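Long-range contact in GTP-binding nuclear protein GSP1 (Encephalitozoon cuniculi, PDB 4DJT), which binds GTP and GDP as a Ran-family small GTPase and is probably required for protein import into the nucleus and for RNA export: residues A88-V94 against I120-K126. Residues are numbered along the deposited sequence; the frame is centred on the assembly and turned at random.
Unlike the reference sequence in segment 88-94: Leu-90 (reference Phe). With GDP (guanosine-5'-diphosphate), chain C.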
loop_
_atom_site.group_PDB
_atom_site.type_symbol
_atom_site.label_atom_id
_atom_site.label_comp_id
_atom_site.label_asym_id
_atom_site.label_seq_id
_atom_site.Cartn_x
_atom_site.Cartn_y
_atom_site.Cartn_z
ATOM N N ALA A 88 -0.766 2.089 6.432
ATOM C CA ALA A 88 -1.376 2.100 5.110
ATOM C C ALA A 88 -0.368 2.628 4.107
ATOM O O ALA A 88 0.515 3.462 4.443
ATOM C CB ALA A 88 -2.652 2.947 5.090
ATOM N N ILE A 89 -0.481 2.147 2.869
ATOM C CA ILE A 89 0.213 2.691 1.742
ATOM C C ILE A 89 -0.860 3.224 0.825
ATOM O O ILE A 89 -1.748 2.484 0.408
ATOM C CB ILE A 89 1.112 1.653 0.980
ATOM C CG1 ILE A 89 2.110 1.015 1.931
ATOM C CG2 ILE A 89 1.861 2.333 -0.171
ATOM C CD1 ILE A 89 2.915 -0.141 1.339
ATOM N N LEU A 90 -0.836 4.533 0.608
ATOM C CA LEU A 90 -1.907 5.227 -0.104
ATOM C C LEU A 90 -1.376 5.708 -1.428
ATOM O O LEU A 90 -0.374 6.425 -1.477
ATOM C CB LEU A 90 -2.432 6.400 0.766
ATOM C CG LEU A 90 -3.427 7.361 0.102
ATOM C CD1 LEU A 90 -4.701 6.654 -0.341
ATOM C CD2 LEU A 90 -3.739 8.514 1.060
ATOM N N PHE A 91 -1.980 5.239 -2.528
ATOM C CA PHE A 91 -1.467 5.511 -3.852
ATOM C C PHE A 91 -2.343 6.522 -4.561
ATOM O O PHE A 91 -3.562 6.540 -4.373
ATOM C CB PHE A 91 -1.517 4.259 -4.710
ATOM C CG PHE A 91 -0.669 3.134 -4.202
ATOM C CD1 PHE A 91 0.525 2.842 -4.793
ATOM C CD2 PHE A 91 -1.110 2.343 -3.159
ATOM C CE1 PHE A 91 1.332 1.793 -4.313
ATOM C CE2 PHE A 91 -0.333 1.298 -2.681
ATOM C CZ PHE A 91 0.886 1.027 -3.267
ATOM N N PHE A 92 -1.720 7.284 -5.446
ATOM C CA PHE A 92 -2.454 7.928 -6.516
ATOM C C PHE A 92 -1.722 7.736 -7.835
ATOM O O PHE A 92 -0.592 7.292 -7.879
ATOM C CB PHE A 92 -2.715 9.413 -6.196
ATOM C CG PHE A 92 -1.481 10.273 -6.226
ATOM C CD1 PHE A 92 -0.577 10.260 -5.167
ATOM C CD2 PHE A 92 -1.235 11.124 -7.297
ATOM C CE1 PHE A 92 0.563 11.021 -5.195
ATOM C CE2 PHE A 92 -0.092 11.915 -7.322
ATOM C CZ PHE A 92 0.811 11.849 -6.276
ATOM N N ASP A 93 -2.416 8.076 -8.908
ATOM C CA ASP A 93 -1.914 8.021 -10.259
ATOM C C ASP A 93 -1.533 9.452 -10.637
ATOM O O ASP A 93 -2.402 10.349 -10.658
ATOM C CB ASP A 93 -3.057 7.512 -11.133
ATOM C CG ASP A 93 -2.712 7.422 -12.618
ATOM O OD1 ASP A 93 -1.731 8.045 -13.081
ATOM O OD2 ASP A 93 -3.485 6.732 -13.325
ATOM N N VAL A 94 -0.251 9.674 -10.914
ATOM C CA VAL A 94 0.258 11.018 -11.184
ATOM C C VAL A 94 -0.316 11.606 -12.466
ATOM O O VAL A 94 -0.143 12.808 -12.734
ATOM C CB VAL A 94 1.800 11.055 -11.312
ATOM C CG1 VAL A 94 2.455 10.694 -10.009
ATOM C CG2 VAL A 94 2.288 10.170 -12.450
ATOM N N ILE A 120 0.887 6.504 7.537
ATOM C CA ILE A 120 0.399 6.429 6.182
ATOM C C ILE A 120 1.523 6.882 5.243
ATOM O O ILE A 120 2.070 7.952 5.424
ATOM C CB ILE A 120 -0.831 7.333 5.976
ATOM C CG1 ILE A 120 -1.952 7.005 6.970
ATOM C CG2 ILE A 120 -1.346 7.216 4.563
ATOM C CD1 ILE A 120 -3.201 7.848 6.766
ATOM N N VAL A 121 1.896 6.040 4.274
ATOM C CA VAL A 121 2.937 6.374 3.316
ATOM C C VAL A 121 2.220 6.677 2.041
ATOM O O VAL A 121 1.309 5.934 1.655
ATOM C CB VAL A 121 3.904 5.196 3.114
ATOM C CG1 VAL A 121 4.800 5.418 1.924
ATOM C CG2 VAL A 121 4.733 4.966 4.396
ATOM N N VAL A 122 2.588 7.789 1.406
ATOM C CA VAL A 122 1.937 8.203 0.167
ATOM C C VAL A 122 2.851 7.887 -0.992
ATOM O O VAL A 122 4.016 8.248 -0.971
ATOM C CB VAL A 122 1.558 9.705 0.168
ATOM C CG1 VAL A 122 1.021 10.127 -1.207
ATOM C CG2 VAL A 122 0.514 9.972 1.243
ATOM N N CYS A 123 2.303 7.193 -2.002
ATOM C CA CYS A 123 3.031 6.850 -3.221
ATOM C C CYS A 123 2.408 7.458 -4.466
ATOM O O CYS A 123 1.264 7.198 -4.788
ATOM C CB CYS A 123 3.086 5.324 -3.439
ATOM S SG CYS A 123 4.002 4.472 -2.135
ATOM N N ALA A 124 3.206 8.273 -5.136
ATOM C CA ALA A 124 2.934 8.753 -6.460
ATOM C C ALA A 124 3.287 7.659 -7.453
ATOM O O ALA A 124 4.470 7.438 -7.747
ATOM C CB ALA A 124 3.793 10.004 -6.725
ATOM N N ASN A 125 2.270 7.002 -8.012
ATOM C CA ASN A 125 2.509 5.884 -8.913
ATOM C C ASN A 125 2.383 6.263 -10.404
ATOM O O ASN A 125 1.744 7.265 -10.753
ATOM C CB ASN A 125 1.571 4.720 -8.568
ATOM C CG ASN A 125 1.907 3.449 -9.331
ATOM O OD1 ASN A 125 3.085 3.102 -9.465
ATOM N ND2 ASN A 125 0.853 2.691 -9.767
ATOM N N LYS A 126 3.009 5.446 -11.246
ATOM C CA LYS A 126 2.952 5.586 -12.715
ATOM C C LYS A 126 3.841 6.727 -13.162
ATOM O O LYS A 126 3.600 7.329 -14.229
ATOM C CB LYS A 126 1.526 5.806 -13.206
ATOM C CG LYS A 126 0.554 4.734 -12.779
ATOM C CD LYS A 126 -0.687 4.730 -13.624
ATOM C CE LYS A 126 -1.769 3.823 -13.081
ATOM N NZ LYS A 126 -3.075 3.966 -13.800
HETATM P PB GDP C . -5.805 -0.733 -8.780
HETATM O O1B GDP C . -5.528 -2.091 -8.114
HETATM O O2B GDP C . -5.361 0.472 -7.967
HETATM O O3B GDP C . -7.216 -0.658 -9.357
HETATM O O3A GDP C . -4.920 -0.636 -10.129
HETATM P PA GDP C . -4.303 -1.809 -11.014
HETATM O O1A GDP C . -3.051 -2.401 -10.397
HETATM O O2A GDP C . -5.421 -2.725 -11.403
HETATM O "O5'" GDP C . -3.779 -1.069 -12.312
HETATM C "C5'" GDP C . -4.699 -0.240 -13.047
HETATM C "C4'" GDP C . -4.113 -0.019 -14.429
HETATM O "O4'" GDP C . -2.964 0.795 -14.316
HETATM C "C3'" GDP C . -3.643 -1.296 -15.073
HETATM O "O3'" GDP C . -3.854 -1.188 -16.466
HETATM C "C2'" GDP C . -2.165 -1.351 -14.838
HETATM O "O2'" GDP C . -1.413 -2.035 -15.858
HETATM C "C1'" GDP C . -1.837 0.125 -14.804
HETATM N N9 GDP C . -0.711 0.394 -13.921
HETATM C C8 GDP C . -0.566 0.096 -12.610
HETATM N N7 GDP C . 0.651 0.513 -12.177
HETATM C C5 GDP C . 1.250 1.137 -13.189
HETATM C C6 GDP C . 2.536 1.822 -13.412
HETATM O O6 GDP C . 3.395 1.955 -12.491
HETATM N N1 GDP C . 2.766 2.319 -14.646
HETATM C C2 GDP C . 1.864 2.196 -15.660
HETATM N N2 GDP C . 2.142 2.703 -16.862
HETATM N N3 GDP C . 0.676 1.576 -15.521
HETATM C C4 GDP C . 0.347 1.046 -14.329
#
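Asp-93 and Lys-126 meet in a salt bridge where two parallel strands, 88-93 and 120-125, run out beside the bound GDP. Lys-126 NZ lies 2.8 Å from Asp-93 OD2 and comes from above the carboxylate plane, while OD1 is held by the hydroxyl of Thr-95. Extended beyond CG, the lysine chain passes the guanine, Lys-126 CG lying 3.6 Å from C6 of GDP, and its NZ also bonds to Gly-21 O and, weakly, to the ribose O4'. A long, flexible residue suits this place, since its methylenes pack against the purine while its end still carries a charge that the aspartate probably steadies. Asn-125, its CG anti to the backbone N (chi1 -171°), turns its amide to the P-loop: ND2 bonds to Val-22 O and OD1 to Ala-156 N, tying two nucleotide-binding loops together.

Behind this polar end the strands are joined by a ladder of backbone hydrogen bonds from Ala-88 O to Asn-125 O, the last given by Val-94 N. On the face of Ile-89 and Phe-91, Cys-123 fits as a slim residue: its SG lies 3.6 Å from Ile-89 CG2 and approaches the Phe-91 ring obliquely, 4.8 Å from its centroid, while Asn-125 CB sits at that ring's edge. On the other face, Phe-92 adopts chi1 70°, which swings its ring across to the neighbouring strand, where CZ meets Ala-124 CB at 3.5 Å. The small alanine admits both this ring and Val-94 CG1, 3.6 Å from Ala-124 CB. Leu-90 packs its CB on Ile-120 CG2 at 4.0 Å and reaches helix 103-114, which packs on Leu-90 and Ala-88. Asn-125 and Lys-126, with Asp-128, form the NKxD guanine-recognition signature, here closing a parallel strand of the Ras-like GTPase sheet.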